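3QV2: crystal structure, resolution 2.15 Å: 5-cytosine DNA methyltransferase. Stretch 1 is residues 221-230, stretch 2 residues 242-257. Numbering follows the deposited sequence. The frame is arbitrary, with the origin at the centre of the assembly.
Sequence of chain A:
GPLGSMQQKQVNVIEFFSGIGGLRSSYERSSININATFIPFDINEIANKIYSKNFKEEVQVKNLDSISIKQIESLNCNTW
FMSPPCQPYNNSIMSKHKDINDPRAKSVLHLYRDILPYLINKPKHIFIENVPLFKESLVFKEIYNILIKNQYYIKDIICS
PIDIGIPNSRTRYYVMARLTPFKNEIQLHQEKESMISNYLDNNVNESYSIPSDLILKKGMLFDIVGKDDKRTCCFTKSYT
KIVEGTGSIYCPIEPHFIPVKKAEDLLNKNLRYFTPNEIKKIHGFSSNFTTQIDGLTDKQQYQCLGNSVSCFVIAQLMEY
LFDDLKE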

# COMPACT_ATOMS: atom_id res chain seq x y z
N LEU A 221 13.82 -11.06 19.45
CA LEU A 221 12.51 -11.06 18.80
C LEU A 221 12.55 -10.39 17.44
O LEU A 221 11.67 -10.60 16.60
CB LEU A 221 11.47 -10.37 19.69
CG LEU A 221 11.28 -10.99 21.08
CD1 LEU A 221 10.25 -10.21 21.88
CD2 LEU A 221 10.87 -12.45 20.96
N PHE A 222 13.58 -9.58 17.21
CA PHE A 222 13.75 -8.89 15.93
C PHE A 222 14.00 -9.86 14.79
O PHE A 222 14.68 -10.87 14.96
CB PHE A 222 14.91 -7.90 16.00
CG PHE A 222 14.57 -6.60 16.67
CD1 PHE A 222 13.74 -5.68 16.05
CD2 PHE A 222 15.10 -6.28 17.91
CE1 PHE A 222 13.43 -4.48 16.66
CE2 PHE A 222 14.80 -5.08 18.52
CZ PHE A 222 13.96 -4.18 17.90
N ASP A 223 13.44 -9.56 13.62
CA ASP A 223 13.85 -10.22 12.40
C ASP A 223 14.98 -9.39 11.80
O ASP A 223 14.76 -8.26 11.38
CB ASP A 223 12.69 -10.34 11.41
CG ASP A 223 13.08 -11.03 10.12
OD1 ASP A 223 12.90 -12.27 10.03
OD2 ASP A 223 13.58 -10.35 9.21
N ILE A 224 16.18 -9.95 11.77
CA ILE A 224 17.36 -9.20 11.37
C ILE A 224 17.87 -9.62 9.99
O ILE A 224 17.94 -10.81 9.68
CB ILE A 224 18.50 -9.33 12.40
CG1 ILE A 224 17.97 -9.04 13.80
CG2 ILE A 224 19.65 -8.41 12.05
CD1 ILE A 224 19.03 -9.14 14.88
N VAL A 225 18.24 -8.63 9.18
CA VAL A 225 18.74 -8.89 7.83
C VAL A 225 20.00 -8.09 7.52
O VAL A 225 20.24 -7.02 8.09
CB VAL A 225 17.67 -8.55 6.77
CG1 VAL A 225 16.46 -9.45 6.92
CG2 VAL A 225 17.27 -7.09 6.87
N GLY A 226 20.81 -8.62 6.61
CA GLY A 226 22.00 -7.93 6.13
C GLY A 226 21.78 -7.46 4.71
O GLY A 226 20.77 -7.78 4.09
N LYS A 227 22.74 -6.70 4.18
CA LYS A 227 22.59 -6.10 2.86
C LYS A 227 22.37 -7.12 1.75
O LYS A 227 21.94 -6.77 0.66
CB LYS A 227 23.80 -5.22 2.53
CG LYS A 227 25.12 -5.97 2.50
CD LYS A 227 26.28 -5.02 2.28
CE LYS A 227 26.35 -3.97 3.38
NZ LYS A 227 27.50 -3.04 3.19
N ASP A 228 22.65 -8.39 2.04
CA ASP A 228 22.55 -9.43 1.02
C ASP A 228 21.42 -10.44 1.27
O ASP A 228 21.10 -11.25 0.39
CB ASP A 228 23.89 -10.16 0.85
CG ASP A 228 24.92 -9.32 0.14
OD1 ASP A 228 24.53 -8.39 -0.60
OD2 ASP A 228 26.13 -9.59 0.30
N ASP A 229 20.82 -10.39 2.45
CA ASP A 229 19.77 -11.34 2.82
C ASP A 229 18.59 -11.32 1.86
O ASP A 229 18.32 -10.31 1.20
CB ASP A 229 19.31 -11.11 4.26
CG ASP A 229 20.22 -11.77 5.27
OD1 ASP A 229 20.13 -13.01 5.42
OD2 ASP A 229 21.02 -11.07 5.92
N LYS A 230 17.87 -12.44 1.79
CA LYS A 230 16.80 -12.62 0.81
C LYS A 230 15.81 -11.46 0.74
O LYS A 230 15.53 -10.93 -0.33
CB LYS A 230 16.04 -13.92 1.07
CG LYS A 230 16.80 -15.17 0.66
CD LYS A 230 15.91 -16.41 0.76
CE LYS A 230 16.65 -17.66 0.30
NZ LYS A 230 15.78 -18.87 0.37
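Stretch 2, residues 242-257: IVEGTGSIYCPIEPHF

Stretch 2 lies alongside stretch 1 as a short parallel β-strand pairing, flanked at one end by an aromatic ring held between aliphatic side chains and at the other by a turn bound to the 254-257 loop; together they bury 1109 Å². Strands 224-226 and 249-251 run in the same sense, their axes 4.7 Å apart at closest approach and crossing at -45°. Ile-224 pairs with Ile-249 (CA to CA 5.1 Å) and Val-225 with Tyr-250 (CA to CA 5.2 Å). Hydrogen bonds alternate as parallel pairing requires: Ile-249 N to Asp-223 O, 3.0 Å; Val-225 N to Ile-249 O, 3.1 Å; Cys-251 N to Val-225 O, 2.8 Å. Next to the Ile-224 and Ile-249 pair, Ser-248 OG donates to Asp-223 OD2 at 2.7 Å, and a water links Asp-223 N to Gly-247 O.

Earlier in stretch 2, the loop of residues 242-247 brings Val-243 to the Phe-222 ring. Val-243 CG1 covers one face and Ile-249 CD1 the opposite one, each 3.7 Å from the ring centroid. On the sheet face carrying Ile-224 and Ile-249, Ile-224 CG1 approaches Ile-249 CG1 to 3.9 Å, while Ile-224 CG2 lies 3.5 Å from Phe-257 CD1, over a face of that ring.

Beyond Cys-251 the chain loops back, setting Glu-254 O 3.2 Å from Gly-226 CA. A CB on Gly-226 would clash with Glu-254 O and Pro-255 O. The type I turn from Gly-226 to Asp-229 presents Asp-228 N to Pro-255 O (2.9 Å), and Asp-229 OD2 accepts from both Phe-257 N (3.0 Å) and Gly-226 N (2.6 Å), tying the turn to the loop. A second water joins Lys-227 N with Tyr-250 OH, Cys-251 O and Glu-254 O, filling the gap where the backbones part.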

# COMPACT_ATOMS: atom_id res chain seq x y z
N ILE A 242 6.73 -0.90 18.12
CA ILE A 242 6.54 -2.27 18.57
C ILE A 242 7.55 -3.16 17.87
O ILE A 242 7.75 -3.06 16.66
CB ILE A 242 5.11 -2.79 18.28
CG1 ILE A 242 4.11 -2.18 19.27
CG2 ILE A 242 5.07 -4.30 18.36
CD1 ILE A 242 3.88 -0.70 19.08
N VAL A 243 8.20 -4.04 18.63
CA VAL A 243 9.28 -4.87 18.11
C VAL A 243 8.80 -5.91 17.09
O VAL A 243 9.31 -5.97 15.97
CB VAL A 243 10.04 -5.58 19.25
CG1 VAL A 243 11.06 -6.56 18.68
CG2 VAL A 243 10.72 -4.55 20.15
N GLU A 244 7.83 -6.73 17.49
CA GLU A 244 7.42 -7.88 16.69
C GLU A 244 6.41 -7.55 15.59
O GLU A 244 5.44 -6.82 15.82
CB GLU A 244 6.87 -8.98 17.59
CG GLU A 244 7.83 -9.44 18.67
CD GLU A 244 7.26 -10.54 19.54
OE1 GLU A 244 7.12 -11.68 19.04
OE2 GLU A 244 6.93 -10.26 20.71
N GLY A 245 6.63 -8.11 14.41
CA GLY A 245 5.67 -8.06 13.32
C GLY A 245 5.46 -6.70 12.67
O GLY A 245 4.48 -6.51 11.94
N THR A 246 6.36 -5.76 12.93
CA THR A 246 6.22 -4.42 12.36
C THR A 246 7.29 -4.11 11.33
O THR A 246 7.27 -3.05 10.70
CB THR A 246 6.25 -3.34 13.46
OG1 THR A 246 7.55 -3.30 14.06
CG2 THR A 246 5.20 -3.63 14.52
N GLY A 247 8.22 -5.04 11.15
CA GLY A 247 9.28 -4.88 10.17
C GLY A 247 10.63 -5.37 10.65
O GLY A 247 10.89 -5.44 11.85
N SER A 248 11.51 -5.70 9.70
CA SER A 248 12.85 -6.16 10.02
C SER A 248 13.75 -4.98 10.39
O SER A 248 13.41 -3.83 10.12
CB SER A 248 13.46 -6.91 8.84
OG SER A 248 12.63 -7.99 8.43
N ILE A 249 14.89 -5.28 11.00
CA ILE A 249 15.93 -4.28 11.22
C ILE A 249 17.20 -4.70 10.50
O ILE A 249 17.33 -5.86 10.09
CB ILE A 249 16.22 -4.05 12.72
CG1 ILE A 249 16.64 -5.35 13.39
CG2 ILE A 249 15.01 -3.44 13.41
CD1 ILE A 249 17.03 -5.18 14.84
N TYR A 250 18.14 -3.78 10.35
CA TYR A 250 19.30 -4.01 9.49
C TYR A 250 20.63 -4.13 10.23
O TYR A 250 20.91 -3.37 11.15
CB TYR A 250 19.38 -2.90 8.43
CG TYR A 250 20.63 -2.95 7.57
CD1 TYR A 250 20.87 -4.02 6.72
CD2 TYR A 250 21.55 -1.91 7.59
CE1 TYR A 250 22.00 -4.07 5.93
CE2 TYR A 250 22.68 -1.95 6.80
CZ TYR A 250 22.91 -3.03 5.98
OH TYR A 250 24.03 -3.07 5.19
N CYS A 251 21.44 -5.09 9.80
CA CYS A 251 22.79 -5.26 10.30
C CYS A 251 23.79 -4.93 9.20
O CYS A 251 23.85 -5.62 8.18
CB CYS A 251 23.02 -6.69 10.79
SG CYS A 251 24.67 -7.01 11.46
N PRO A 252 24.57 -3.85 9.39
CA PRO A 252 25.51 -3.35 8.39
C PRO A 252 26.86 -4.05 8.46
O PRO A 252 27.74 -3.77 7.65
CB PRO A 252 25.68 -1.87 8.79
CG PRO A 252 24.94 -1.70 10.12
CD PRO A 252 24.63 -3.07 10.63
N ILE A 253 27.01 -4.97 9.41
CA ILE A 253 28.27 -5.68 9.59
C ILE A 253 28.35 -6.96 8.78
O ILE A 253 29.42 -7.36 8.33
CB ILE A 253 28.54 -5.98 11.09
CG1 ILE A 253 29.44 -4.90 11.70
CG2 ILE A 253 29.18 -7.35 11.26
CD1 ILE A 253 28.88 -3.49 11.59
N GLU A 254 27.20 -7.61 8.57
CA GLU A 254 27.18 -8.89 7.86
C GLU A 254 26.29 -8.86 6.63
O GLU A 254 25.13 -8.46 6.71
CB GLU A 254 26.72 -10.01 8.80
CG GLU A 254 27.64 -10.25 9.98
CD GLU A 254 27.09 -11.28 10.95
OE1 GLU A 254 25.85 -11.45 10.99
OE2 GLU A 254 27.89 -11.91 11.66
N PRO A 255 26.84 -9.28 5.48
CA PRO A 255 26.05 -9.43 4.25
C PRO A 255 24.88 -10.37 4.49
O PRO A 255 23.75 -10.09 4.10
CB PRO A 255 27.04 -10.06 3.28
CG PRO A 255 28.37 -9.62 3.77
CD PRO A 255 28.26 -9.59 5.26
N HIS A 256 25.17 -11.50 5.14
CA HIS A 256 24.14 -12.45 5.54
C HIS A 256 24.15 -12.57 7.06
O HIS A 256 25.00 -13.26 7.62
CB HIS A 256 24.39 -13.82 4.91
CG HIS A 256 24.14 -13.86 3.44
ND1 HIS A 256 22.89 -14.11 2.91
CD2 HIS A 256 24.97 -13.70 2.39
CE1 HIS A 256 22.97 -14.09 1.59
NE2 HIS A 256 24.22 -13.85 1.25
N PHE A 257 23.21 -11.90 7.72
CA PHE A 257 23.14 -11.96 9.18
C PHE A 257 23.20 -13.40 9.67
O PHE A 257 22.36 -14.22 9.31
CB PHE A 257 21.88 -11.27 9.69
CG PHE A 257 21.61 -11.50 11.16
CD1 PHE A 257 22.26 -10.76 12.13
CD2 PHE A 257 20.71 -12.48 11.56
CE1 PHE A 257 22.01 -10.97 13.47
CE2 PHE A 257 20.46 -12.70 12.90
CZ PHE A 257 21.12 -11.94 13.86
O HOH W 1 11.32 -7.67 13.61
O HOH W 2 25.16 -5.73 5.92
O HOH W 3 27.18 -1.55 5.65